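Local structure of membrane lipoprotein TpN32 (Treponema pallidum, 1XS5) at residues Val7-Leu10 and His14-Leu17; Glu19-Glu24 and Ile30-Val35; Thr38-Leu43 and Val169-Tyr174; Asp51-Phe56 and Arg204-Asp209; Asn198-Lys203 and Gln213-Ala218. The protein binds L-methionine between its two lobes and probably serves as the periplasmic-type, lipid-anchored binding protein of a methionine uptake system. All blocks are in the same frame, centred on the assembly; numbering follows the deposited sequence. Where two conformers were deposited one is given.

Contact 1 of 5, residues Val7-Leu10 and His14-Leu17; sequences VGVL and HARL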
# COMPACT_ATOMS: atom_id res chain seq x y z
N VAL A 7 16.91 -0.22 5.73
CA VAL A 7 15.61 -0.65 5.22
C VAL A 7 14.88 0.65 4.90
O VAL A 7 14.71 1.49 5.78
CB VAL A 7 14.81 -1.48 6.27
CG1 VAL A 7 14.84 -0.77 7.62
CG2 VAL A 7 13.33 -1.68 5.78
N GLY A 8 14.48 0.81 3.64
CA GLY A 8 13.75 2.01 3.22
C GLY A 8 12.28 1.95 3.62
O GLY A 8 11.63 0.89 3.51
N VAL A 9 11.76 3.08 4.11
CA VAL A 9 10.33 3.14 4.50
C VAL A 9 9.78 4.47 3.97
O VAL A 9 10.55 5.41 3.76
CB VAL A 9 10.19 3.06 6.08
CG1 VAL A 9 10.62 4.39 6.71
CG2 VAL A 9 8.77 2.68 6.47
N LEU A 10 8.46 4.54 3.79
CA LEU A 10 7.76 5.70 3.30
C LEU A 10 6.99 6.43 4.39
O LEU A 10 6.98 7.65 4.44
CB LEU A 10 6.76 5.25 2.22
CG LEU A 10 5.89 6.26 1.47
CD1 LEU A 10 6.77 7.17 0.63
CD2 LEU A 10 4.96 5.47 0.53
N HIS A 14 4.18 1.31 8.42
CA HIS A 14 5.39 0.52 8.23
C HIS A 14 6.52 1.00 9.13
O HIS A 14 7.33 0.18 9.61
CB HIS A 14 5.85 0.59 6.75
CG HIS A 14 4.75 0.23 5.78
ND1 HIS A 14 3.55 0.91 5.74
CD2 HIS A 14 4.67 -0.75 4.86
CE1 HIS A 14 2.77 0.35 4.83
NE2 HIS A 14 3.42 -0.66 4.29
N ALA A 15 6.60 2.30 9.34
CA ALA A 15 7.70 2.85 10.16
C ALA A 15 7.65 2.32 11.59
O ALA A 15 8.67 1.92 12.13
CB ALA A 15 7.67 4.38 10.15
N ARG A 16 6.48 2.36 12.22
CA ARG A 16 6.39 1.82 13.57
C ARG A 16 6.74 0.31 13.60
O ARG A 16 7.40 -0.15 14.52
CB ARG A 16 4.98 2.08 14.12
CG ARG A 16 4.87 1.82 15.58
CD ARG A 16 5.72 2.82 16.35
NE ARG A 16 5.71 2.50 17.78
CZ ARG A 16 6.48 3.08 18.69
NH1 ARG A 16 7.33 4.05 18.32
NH2 ARG A 16 6.40 2.70 19.96
N LEU A 17 6.29 -0.44 12.60
CA LEU A 17 6.56 -1.87 12.53
C LEU A 17 8.08 -2.13 12.38
O LEU A 17 8.65 -3.09 12.92
CB LEU A 17 5.80 -2.50 11.34
CG LEU A 17 4.27 -2.38 11.37
CD1 LEU A 17 3.69 -2.93 10.07
CD2 LEU A 17 3.71 -3.18 12.58
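V9 and the first turn of helix 14-26 make a small, buried apolar contact at the start of a beta-alpha-beta unit, the crossover in which strand 3-9 leads through helix 14-26 into strand 30-36. The unit belongs to one lobe of a periplasmic-binding-protein fold, and the tight link between the strand end and the helix start lies next to the methionine pocket. Only one methyl of the strand does the touching. CG2 of V9 is anti to the backbone N (CG1 at chi1 74° takes the position between N and carbonyl carbon), which pushes it out from the sheet against the helix backbone. There it meets CB of H14 at 3.6 Å, the two side chains crossing at a slant, and it lies 4.2 Å from CB of A15. The other methyl of V9 belongs to a different neighbour, I34 on the adjacent strand.

V9 packs on CB of H14, and the ring points on into the methionine pocket, where it touches the ligand. NE2 of the ring is hydrogen-bonded to the side-chain oxygen of N198, which itself binds the methionine. The ring of H14 also meets those of F56 and H81, the latter edge-to-face. On the helix side, the backbone N of A15 comes within 3.6 Å of V9 CG2.

Contact 2 of 5, residues Glu19-Glu24 and Ile30-Val35; sequences EIAKEE and IELRIV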
# COMPACT_ATOMS: atom_id res chain seq x y z
N GLU A 19 10.36 -0.17 13.60
CA GLU A 19 10.95 0.21 14.89
C GLU A 19 10.84 -0.96 15.87
O GLU A 19 11.69 -1.13 16.75
CB GLU A 19 10.23 1.41 15.50
CG GLU A 19 10.42 2.70 14.73
CD GLU A 19 11.79 3.35 14.99
OE1 GLU A 19 12.66 2.74 15.68
OE2 GLU A 19 11.99 4.49 14.51
N ILE A 20 9.77 -1.74 15.75
CA ILE A 20 9.62 -2.89 16.63
C ILE A 20 10.63 -3.92 16.19
O ILE A 20 11.29 -4.57 17.01
CB ILE A 20 8.18 -3.48 16.53
CG1 ILE A 20 7.20 -2.48 17.13
CG2 ILE A 20 8.10 -4.83 17.24
CD1 ILE A 20 5.75 -2.83 16.86
N ALA A 21 10.78 -4.05 14.87
CA ALA A 21 11.72 -4.99 14.29
C ALA A 21 13.17 -4.63 14.63
O ALA A 21 14.02 -5.53 14.79
CB ALA A 21 11.57 -5.02 12.78
N LYS A 22 13.43 -3.32 14.69
CA LYS A 22 14.79 -2.80 14.98
C LYS A 22 15.18 -3.27 16.40
O LYS A 22 16.29 -3.78 16.62
CB LYS A 22 14.79 -1.27 14.88
CG LYS A 22 16.07 -0.52 15.32
CD LYS A 22 15.84 0.99 15.09
CE LYS A 22 16.98 1.85 15.61
NZ LYS A 22 18.29 1.38 15.09
N GLU A 23 14.28 -3.09 17.35
CA GLU A 23 14.57 -3.57 18.70
C GLU A 23 14.84 -5.06 18.73
O GLU A 23 15.78 -5.52 19.36
CB GLU A 23 13.42 -3.28 19.64
CG GLU A 23 13.10 -1.81 19.77
CD GLU A 23 12.23 -1.56 20.98
OE1 GLU A 23 11.55 -2.53 21.38
OE2 GLU A 23 12.21 -0.42 21.51
N GLU A 24 14.02 -5.83 18.03
CA GLU A 24 14.17 -7.26 18.04
C GLU A 24 15.44 -7.81 17.43
O GLU A 24 16.04 -8.74 17.99
CB GLU A 24 12.97 -7.92 17.35
CG GLU A 24 11.69 -7.84 18.12
CD GLU A 24 11.76 -8.55 19.49
OE1 GLU A 24 12.34 -9.67 19.60
OE2 GLU A 24 11.20 -7.96 20.45
N ILE A 30 22.17 -6.93 15.20
CA ILE A 30 21.97 -6.38 13.86
C ILE A 30 21.40 -5.01 14.13
O ILE A 30 20.45 -4.85 14.92
CB ILE A 30 20.94 -7.20 13.02
CG1 ILE A 30 21.53 -8.56 12.65
CG2 ILE A 30 20.61 -6.45 11.70
CD1 ILE A 30 20.48 -9.59 12.21
N GLU A 31 22.01 -4.00 13.53
CA GLU A 31 21.53 -2.66 13.73
C GLU A 31 20.75 -2.29 12.48
O GLU A 31 21.32 -2.12 11.41
CB GLU A 31 22.65 -1.66 13.93
CG GLU A 31 22.08 -0.28 14.15
CD GLU A 31 23.16 0.75 14.29
OE1 GLU A 31 24.07 0.77 13.43
OE2 GLU A 31 23.09 1.54 15.27
N LEU A 32 19.45 -2.19 12.64
CA LEU A 32 18.55 -1.89 11.54
C LEU A 32 18.48 -0.37 11.45
O LEU A 32 18.08 0.29 12.42
CB LEU A 32 17.16 -2.50 11.84
CG LEU A 32 16.12 -2.48 10.71
CD1 LEU A 32 16.71 -3.11 9.46
CD2 LEU A 32 14.85 -3.23 11.14
N ARG A 33 18.92 0.17 10.32
CA ARG A 33 18.86 1.61 10.09
C ARG A 33 17.60 1.85 9.24
O ARG A 33 17.48 1.32 8.13
CB ARG A 33 20.13 2.04 9.32
CG ARG A 33 20.19 3.52 8.98
CD ARG A 33 21.62 3.81 8.46
NE ARG A 33 21.87 3.17 7.17
CZ ARG A 33 21.50 3.67 6.00
NH1 ARG A 33 20.87 4.83 5.94
NH2 ARG A 33 21.77 3.00 4.88
N ILE A 34 16.65 2.64 9.76
CA ILE A 34 15.40 2.92 9.06
C ILE A 34 15.62 4.19 8.28
O ILE A 34 15.87 5.27 8.84
CB ILE A 34 14.23 3.06 10.06
CG1 ILE A 34 14.07 1.74 10.87
CG2 ILE A 34 12.93 3.34 9.31
CD1 ILE A 34 12.94 1.77 11.93
N VAL A 35 15.56 4.06 6.96
CA VAL A 35 15.85 5.16 6.05
C VAL A 35 14.54 5.68 5.47
O VAL A 35 13.80 4.94 4.81
CB VAL A 35 16.77 4.62 4.92
CG1 VAL A 35 17.21 5.78 4.00
CG2 VAL A 35 17.96 3.86 5.56
O HOH W 1 18.51 -2.95 15.45
O HOH W 2 20.66 2.82 15.77
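E19 reaches across to I34 with its bent side chain: chi2 of -78° folds the carboxylate back, so that the methyl CD1 of I34 lies over its flat face, 3.6 Å from CD of E19. A21, two residues on, offers its CB to CD2 of L32 at 4.1 Å. K22 has the largest share of the contact. Its CB packs on CB of L32 at 4.0 Å, and the aliphatic chain then runs out extended past the carbonyl of L32 until chi4, at 52°, turns the ammonium back onto it. NZ donates to L32 O over 2.9 Å, tilted 24° from the carbonyl plane.

This is the second half of the beta-alpha-beta unit: the 19-24 piece of helix 14-26 runs nearly antiparallel to 30-35, the segment axes 7.6 Å apart at closest. Strand 30-36 is the outermost of its sheet within this chain. One water is hydrogen-bonded to K22 O, I30 O and L32 N, tying helix backbone to strand backbone. A second accepts from K22 NZ and donates to OE2 of E31, bridging charges that do not touch directly; OE1 of E31 is hydrogen-bonded to OG1 of T4 on the neighbouring strand 3-9.

Contact 3 of 5, residues Thr38-Leu43 and Val169-Tyr174; sequences TNYVAL and VINGNY. With MET (methionine), chain B.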
# COMPACT_ATOMS: atom_id res chain seq x y z
N THR A 38 10.55 9.68 0.28
CA THR A 38 9.31 10.39 0.01
C THR A 38 8.55 9.88 -1.20
O THR A 38 7.46 10.34 -1.49
CB THR A 38 9.58 11.91 -0.23
OG1 THR A 38 10.31 12.09 -1.45
CG2 THR A 38 10.40 12.48 0.88
N ASN A 39 9.11 8.96 -1.96
CA ASN A 39 8.33 8.49 -3.10
C ASN A 39 8.61 7.08 -3.47
O ASN A 39 9.66 6.54 -3.12
CB ASN A 39 8.44 9.41 -4.31
CG ASN A 39 9.79 9.42 -4.94
OD1 ASN A 39 10.10 8.61 -5.83
ND2 ASN A 39 10.63 10.35 -4.50
N TYR A 40 7.62 6.48 -4.13
CA TYR A 40 7.70 5.07 -4.49
C TYR A 40 8.91 4.65 -5.35
O TYR A 40 9.59 3.63 -5.07
CB TYR A 40 6.41 4.64 -5.23
CG TYR A 40 5.08 4.80 -4.50
CD1 TYR A 40 4.99 4.78 -3.10
CD2 TYR A 40 3.88 4.87 -5.24
CE1 TYR A 40 3.72 4.80 -2.45
CE2 TYR A 40 2.60 4.91 -4.60
CZ TYR A 40 2.53 4.86 -3.21
OH TYR A 40 1.28 4.79 -2.63
N VAL A 41 9.19 5.42 -6.39
CA VAL A 41 10.28 5.06 -7.28
C VAL A 41 11.64 5.14 -6.61
O VAL A 41 12.47 4.24 -6.76
CB VAL A 41 10.21 5.96 -8.54
CG1 VAL A 41 11.45 5.71 -9.43
CG2 VAL A 41 8.90 5.63 -9.32
N ALA A 42 11.84 6.20 -5.83
CA ALA A 42 13.13 6.34 -5.15
C ALA A 42 13.45 5.18 -4.21
O ALA A 42 14.62 4.77 -4.01
CB ALA A 42 13.12 7.67 -4.39
N LEU A 43 12.41 4.66 -3.57
CA LEU A 43 12.62 3.54 -2.65
C LEU A 43 13.09 2.29 -3.38
O LEU A 43 13.93 1.55 -2.88
CB LEU A 43 11.30 3.21 -1.91
CG LEU A 43 10.98 4.07 -0.67
CD1 LEU A 43 9.47 4.23 -0.44
CD2 LEU A 43 11.64 3.36 0.52
N VAL A 169 -10.65 7.18 -3.25
CA VAL A 169 -10.22 5.80 -2.90
C VAL A 169 -8.80 6.03 -2.41
O VAL A 169 -7.90 6.33 -3.20
CB VAL A 169 -10.25 4.91 -4.14
CG1 VAL A 169 -9.73 3.53 -3.82
CG2 VAL A 169 -11.74 4.81 -4.65
N ILE A 170 -8.58 5.84 -1.09
CA ILE A 170 -7.30 6.17 -0.48
C ILE A 170 -6.56 4.99 0.12
O ILE A 170 -7.16 4.22 0.87
CB ILE A 170 -7.50 7.29 0.62
CG1 ILE A 170 -8.22 8.49 -0.00
CG2 ILE A 170 -6.11 7.85 1.12
CD1 ILE A 170 -8.64 9.58 0.99
N ASN A 171 -5.28 4.82 -0.24
CA ASN A 171 -4.50 3.71 0.34
C ASN A 171 -4.57 3.79 1.88
O ASN A 171 -4.50 4.90 2.45
CB ASN A 171 -3.01 3.80 0.02
CG ASN A 171 -2.74 3.85 -1.47
OD1 ASN A 171 -2.94 4.88 -2.10
ND2 ASN A 171 -2.31 2.73 -2.03
N GLY A 172 -4.58 2.63 2.52
CA GLY A 172 -4.67 2.61 3.97
C GLY A 172 -3.61 3.43 4.68
O GLY A 172 -3.94 4.16 5.61
N ASN A 173 -2.35 3.36 4.25
CA ASN A 173 -1.34 4.13 4.99
C ASN A 173 -1.66 5.62 4.99
O ASN A 173 -1.63 6.31 6.05
CB ASN A 173 0.09 3.86 4.41
CG ASN A 173 0.28 4.42 3.01
OD1 ASN A 173 -0.37 3.99 2.06
ND2 ASN A 173 1.20 5.38 2.89
N TYR A 174 -2.03 6.15 3.83
CA TYR A 174 -2.32 7.58 3.76
C TYR A 174 -3.62 7.96 4.43
O TYR A 174 -3.75 9.08 4.97
CB TYR A 174 -2.33 8.06 2.30
CG TYR A 174 -0.95 8.06 1.72
CD1 TYR A 174 0.07 8.74 2.37
CD2 TYR A 174 -0.65 7.41 0.53
CE1 TYR A 174 1.36 8.80 1.85
CE2 TYR A 174 0.65 7.45 -0.01
CZ TYR A 174 1.64 8.15 0.65
OH TYR A 174 2.93 8.23 0.16
N MET B . 0.63 0.59 1.83
CA MET B . 0.10 0.66 0.42
C MET B . -1.19 -0.17 0.21
O MET B . -2.15 0.36 -0.40
CB MET B . 1.17 0.16 -0.57
CG MET B . 0.80 0.48 -2.01
SD MET B . 1.99 -0.12 -3.23
CE MET B . 3.26 1.20 -3.06
OXT MET B . -1.21 -1.34 0.65
O HOH W 3 -0.85 4.20 -4.43
O HOH W 4 1.38 3.88 -0.16
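With chi1 at -59° in Y40 and -71° in Y174, both rings swing to the backbone N side and come together at the Y40 hydroxyl, the side chains running antiparallel alongside each other. The hydroxyl of Y40 meets the Y174 ring edge-on, with OH 3.8 Å from CE2. One face of the same Y174 ring is covered by the side-chain amide of N173, whose ND2 sits over its centre.

The remaining links between the segments run through water. The Y40 hydroxyl is hydrogen-bonded to two of them: one, 2.6 Å from Y40 OH, donates to OD1 of N173, and the other accepts a weak bond from ND2 of N171. Y40 and N171 thus approach without direct bonding, their OH and ND2 atoms 4.2 Å apart.

All this lies in the cleft between the lobes of the periplasmic-binding-protein fold, where Y40 at the start of helix 40-49 faces the turn joining strand 167-170 to helix 172-177. The bound methionine touches both sides of the junction. Its CE methyl rests off-centre over one face of the Y40 ring, 3.7 Å from CE1 of Y40. At the ligand's other end, ND2 of N171 donates to methionine O at 2.9 Å in a nearly straight bond (171°). N39 caps helix 40-49 through OD1, which accepts from A42 N at 3.0 Å. H62 meets the Y40 ring edge-to-face, while R115 and E83 also bind the methionine.

Contact 4 of 5, residues Asp51-Phe56 and Arg204-Asp209; sequences DILMNF and RGNEAD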
# COMPACT_ATOMS: atom_id res chain seq x y z
N ASP A 51 21.96 0.99 -2.17
CA ASP A 51 22.12 1.98 -1.10
C ASP A 51 21.47 1.49 0.19
O ASP A 51 21.88 1.90 1.27
CB ASP A 51 21.49 3.31 -1.52
CG ASP A 51 22.30 4.01 -2.58
OD1 ASP A 51 23.44 3.55 -2.87
OD2 ASP A 51 21.81 5.05 -3.10
N ILE A 52 20.42 0.68 0.05
CA ILE A 52 19.75 0.06 1.18
C ILE A 52 19.59 -1.46 0.82
O ILE A 52 19.53 -1.82 -0.36
CB ILE A 52 18.39 0.67 1.46
CG1 ILE A 52 17.60 0.82 0.16
CG2 ILE A 52 18.54 2.06 2.16
CD1 ILE A 52 16.18 1.28 0.40
N LEU A 53 19.50 -2.31 1.82
CA LEU A 53 19.40 -3.76 1.62
C LEU A 53 17.96 -4.19 1.34
O LEU A 53 17.71 -5.18 0.63
CB LEU A 53 19.90 -4.46 2.88
CG LEU A 53 20.06 -5.98 2.76
CD1 LEU A 53 20.90 -6.33 1.51
CD2 LEU A 53 20.75 -6.48 4.02
N MET A 54 17.01 -3.46 1.90
CA MET A 54 15.61 -3.83 1.69
C MET A 54 14.70 -2.64 1.82
O MET A 54 15.13 -1.56 2.19
CB MET A 54 15.21 -4.91 2.71
CG MET A 54 15.26 -4.50 4.13
SD MET A 54 15.58 -5.91 5.36
CE MET A 54 17.25 -5.61 5.91
N ASN A 55 13.43 -2.82 1.46
CA ASN A 55 12.48 -1.76 1.68
C ASN A 55 11.19 -2.35 2.10
O ASN A 55 10.95 -3.56 1.92
CB ASN A 55 12.31 -0.76 0.50
CG ASN A 55 11.71 -1.34 -0.76
OD1 ASN A 55 10.75 -2.16 -0.75
ND2 ASN A 55 12.25 -0.87 -1.91
N PHE A 56 10.37 -1.52 2.73
CA PHE A 56 9.09 -2.02 3.22
C PHE A 56 8.01 -0.96 3.03
O PHE A 56 7.81 -0.08 3.88
CB PHE A 56 9.26 -2.43 4.70
CG PHE A 56 7.98 -2.97 5.35
CD1 PHE A 56 7.16 -3.86 4.68
CD2 PHE A 56 7.64 -2.62 6.63
CE1 PHE A 56 6.02 -4.38 5.31
CE2 PHE A 56 6.52 -3.14 7.24
CZ PHE A 56 5.72 -4.01 6.57
N ARG A 204 17.03 -9.45 -6.11
CA ARG A 204 17.14 -10.90 -6.30
C ARG A 204 18.60 -11.24 -6.02
O ARG A 204 19.52 -10.57 -6.51
CB ARG A 204 16.80 -11.30 -7.74
CG ARG A 204 16.78 -12.80 -7.98
CD ARG A 204 16.46 -13.10 -9.43
NE ARG A 204 15.07 -12.82 -9.80
CZ ARG A 204 14.01 -13.49 -9.33
NH1 ARG A 204 14.17 -14.49 -8.47
NH2 ARG A 204 12.78 -13.18 -9.76
N GLY A 205 18.81 -12.26 -5.20
CA GLY A 205 20.16 -12.66 -4.87
C GLY A 205 20.41 -12.41 -3.40
O GLY A 205 21.37 -12.96 -2.84
N ASN A 206 19.56 -11.60 -2.75
CA ASN A 206 19.71 -11.30 -1.32
C ASN A 206 18.61 -11.90 -0.43
O ASN A 206 18.58 -11.64 0.78
CB ASN A 206 19.75 -9.79 -1.07
CG ASN A 206 21.04 -9.14 -1.57
OD1 ASN A 206 22.09 -9.77 -1.58
ND2 ASN A 206 20.96 -7.85 -1.94
N GLU A 207 17.71 -12.69 -1.01
CA GLU A 207 16.60 -13.29 -0.24
C GLU A 207 17.01 -14.09 0.99
O GLU A 207 16.32 -14.07 2.02
CB GLU A 207 15.75 -14.22 -1.13
CG GLU A 207 15.41 -13.64 -2.46
CD GLU A 207 16.43 -13.95 -3.56
OE1 GLU A 207 17.63 -13.63 -3.41
OE2 GLU A 207 16.01 -14.49 -4.60
N ALA A 208 18.14 -14.80 0.87
CA ALA A 208 18.66 -15.62 1.95
C ALA A 208 19.57 -14.88 2.94
O ALA A 208 19.96 -15.44 3.98
CB ALA A 208 19.38 -16.83 1.36
N ASP A 209 19.92 -13.63 2.61
CA ASP A 209 20.77 -12.84 3.49
C ASP A 209 20.20 -13.08 4.88
O ASP A 209 18.99 -12.97 5.10
CB ASP A 209 20.69 -11.36 3.14
CG ASP A 209 21.55 -10.49 4.06
OD1 ASP A 209 21.25 -10.40 5.27
OD2 ASP A 209 22.52 -9.90 3.56
O HOH W 5 18.81 -6.03 -1.70
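L53 spans this surface contact with a forked side chain, and its two methyls meet two different residues of the loop 204-209. From CB, which points toward the loop, the chain continues to CG, placed anti to the backbone N (chi1 -171°), and there it divides. CD1 goes to N206 and lies 3.8 Å from its ND2. CD2 packs on the carboxylate of D209, 3.9 Å from OD2, while the polar partners of that group lie outside the contact. Both approaches are slanted, and both partners offer polar ends to a hydrocarbon fork.

Water supplies the polar link between the segments. It donates to the backbone O of L53 at 2.7 Å and accepts from ND2 of N206 at 2.8 Å, so the same amide nitrogen both packs on the leucine and is tied through solvent to its carbonyl. The loop has its own order: N206 to D209 forms a type I beta turn, closed by D209 N donating to N206 O at 3.0 Å. D209 is the N-cap of helix 210-219, its OD1 accepting from V212 N and also pairing with R211 in a salt bridge.

In the fold, L53 immediately precedes strand 54-59 and also packs on V5 of strand 3-9, while the loop it touches connects strand 198-203, the neighbour of 54-59 in the sheet, to helix 210-219.

Contact 5 of 5, residues Asn198-Lys203 and Gln213-Ala218; sequences NVLVVK and QAVLRA. With MET (methionine), chain B.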
# COMPACT_ATOMS: atom_id res chain seq x y z
N ASN A 198 1.34 -6.20 1.82
CA ASN A 198 2.59 -5.44 1.75
C ASN A 198 3.71 -6.39 2.12
O ASN A 198 3.60 -7.18 3.07
CB ASN A 198 2.52 -4.26 2.72
CG ASN A 198 1.68 -3.10 2.16
OD1 ASN A 198 2.01 -1.93 2.38
ND2 ASN A 198 0.60 -3.42 1.42
N VAL A 199 4.80 -6.28 1.38
CA VAL A 199 5.91 -7.21 1.52
C VAL A 199 7.26 -6.55 1.79
O VAL A 199 7.48 -5.37 1.50
CB VAL A 199 6.10 -8.01 0.21
CG1 VAL A 199 4.99 -9.05 0.03
CG2 VAL A 199 6.05 -7.04 -0.98
N LEU A 200 8.18 -7.36 2.32
CA LEU A 200 9.54 -6.91 2.60
C LEU A 200 10.24 -7.24 1.27
O LEU A 200 10.18 -8.37 0.81
CB LEU A 200 10.12 -7.73 3.75
CG LEU A 200 11.57 -7.33 4.08
CD1 LEU A 200 11.58 -5.81 4.46
CD2 LEU A 200 12.11 -8.22 5.23
N VAL A 201 10.93 -6.27 0.67
CA VAL A 201 11.53 -6.47 -0.65
C VAL A 201 13.04 -6.30 -0.70
O VAL A 201 13.59 -5.42 -0.02
CB VAL A 201 10.86 -5.47 -1.67
CG1 VAL A 201 11.63 -5.37 -2.99
CG2 VAL A 201 9.40 -5.95 -1.91
N VAL A 202 13.70 -7.17 -1.47
CA VAL A 202 15.16 -7.06 -1.66
C VAL A 202 15.52 -7.31 -3.11
O VAL A 202 14.66 -7.66 -3.95
CB VAL A 202 15.95 -8.05 -0.75
CG1 VAL A 202 15.64 -7.80 0.72
CG2 VAL A 202 15.61 -9.52 -1.15
N LYS A 203 16.80 -7.12 -3.44
CA LYS A 203 17.23 -7.38 -4.79
C LYS A 203 17.35 -8.90 -4.94
O LYS A 203 17.71 -9.57 -3.98
CB LYS A 203 18.57 -6.73 -5.04
CG LYS A 203 19.11 -7.02 -6.40
CD LYS A 203 20.60 -6.81 -6.35
CE LYS A 203 20.89 -5.35 -6.55
NZ LYS A 203 20.61 -5.14 -7.99
N GLN A 213 16.48 -12.18 6.47
CA GLN A 213 15.60 -13.17 7.08
C GLN A 213 15.24 -12.82 8.52
O GLN A 213 14.13 -13.08 8.94
CB GLN A 213 16.21 -14.59 7.01
CG GLN A 213 16.18 -15.16 5.61
CD GLN A 213 14.77 -15.29 5.09
OE1 GLN A 213 13.89 -15.77 5.82
NE2 GLN A 213 14.53 -14.87 3.82
N ALA A 214 16.15 -12.20 9.28
CA ALA A 214 15.82 -11.84 10.68
C ALA A 214 14.81 -10.70 10.77
O ALA A 214 13.97 -10.61 11.71
CB ALA A 214 17.11 -11.45 11.46
N VAL A 215 14.91 -9.79 9.82
CA VAL A 215 13.99 -8.67 9.82
C VAL A 215 12.63 -9.23 9.47
O VAL A 215 11.65 -8.90 10.12
CB VAL A 215 14.45 -7.60 8.82
CG1 VAL A 215 13.33 -6.53 8.61
CG2 VAL A 215 15.71 -6.94 9.41
N LEU A 216 12.60 -10.13 8.49
CA LEU A 216 11.33 -10.75 8.07
C LEU A 216 10.67 -11.49 9.22
O LEU A 216 9.47 -11.35 9.44
CB LEU A 216 11.58 -11.73 6.94
CG LEU A 216 10.38 -12.59 6.51
CD1 LEU A 216 9.30 -11.72 5.86
CD2 LEU A 216 10.87 -13.71 5.53
N ARG A 217 11.46 -12.26 9.97
CA ARG A 217 10.92 -13.04 11.08
C ARG A 217 10.34 -12.12 12.11
O ARG A 217 9.31 -12.41 12.70
CB ARG A 217 11.99 -13.95 11.72
CG ARG A 217 12.40 -15.15 10.88
CD ARG A 217 13.19 -16.18 11.72
NE ARG A 217 14.39 -15.58 12.31
CZ ARG A 217 15.55 -15.45 11.67
NH1 ARG A 217 15.67 -15.89 10.42
NH2 ARG A 217 16.59 -14.87 12.25
N ALA A 218 11.00 -11.00 12.31
CA ALA A 218 10.54 -10.03 13.30
C ALA A 218 9.28 -9.32 12.83
O ALA A 218 8.37 -8.98 13.65
CB ALA A 218 11.67 -9.00 13.56
N MET B . 0.63 0.59 1.83
CA MET B . 0.10 0.66 0.42
C MET B . -1.19 -0.17 0.21
O MET B . -2.15 0.36 -0.40
CB MET B . 1.17 0.16 -0.57
CG MET B . 0.80 0.48 -2.01
SD MET B . 1.99 -0.12 -3.23
CE MET B . 3.26 1.20 -3.06
OXT MET B . -1.21 -1.34 0.65
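Strand 198-203 is an antiparallel member of the mixed sheet in the lobe of this periplasmic-binding-protein fold that also holds helix 210-219, and the contact is where that helix lies against the sheet. It is carried by one leucine. L200 has its CG anti to the backbone N (chi1 179°), which sends CD2 outward from the strand to the helix surface. That methyl meets CG1 of V215 at 4.0 Å and CB of L216 at 3.9 Å, so a single methyl sits against two successive residues of the helix. It also comes 3.8 Å from the backbone N of L216, close to the helix backbone itself. On the strand side L200 also packs on M54, and V215 reaches across to L32, so the same apolar layer continues to the edge strand 30-36.

Two residues before L200, N198 at the start of the strand belongs to the ligand site. It uses both ends of its amide on the alpha-amino and carboxylate groups of the bound methionine: the side chain is at once acceptor and donor, which fixes the amide's flip. Besides its bond to H14, OD1 of N198 accepts from the methionine N at 2.9 Å. ND2 of N198 donates to methionine OXT, likewise over 2.9 Å and almost straight (168°).

Contacts 1, 2, 4 and 5 all reach the six-stranded mixed sheet of one lobe. Contacts 1 and 2 come in series and share helix 14-26, their centres about 9 Å apart; strands 3-9 and 30-36 between them are neighbours. Contacts 4 and 5, with centres about 8 Å apart, lie on adjacent strands 54-59 and 198-203, their segments alternating along the chain. Contact 3 joins this lobe to strand 167-170 of the five-stranded sheet, and its centre is about 21 Å from that of contact 2 and about 18 Å from that of contact 5. Contacts 3 and 5 both touch the methionine, and H14 of contact 1 bonds N198 of contact 5, so sheet packing and ligand site are directly connected.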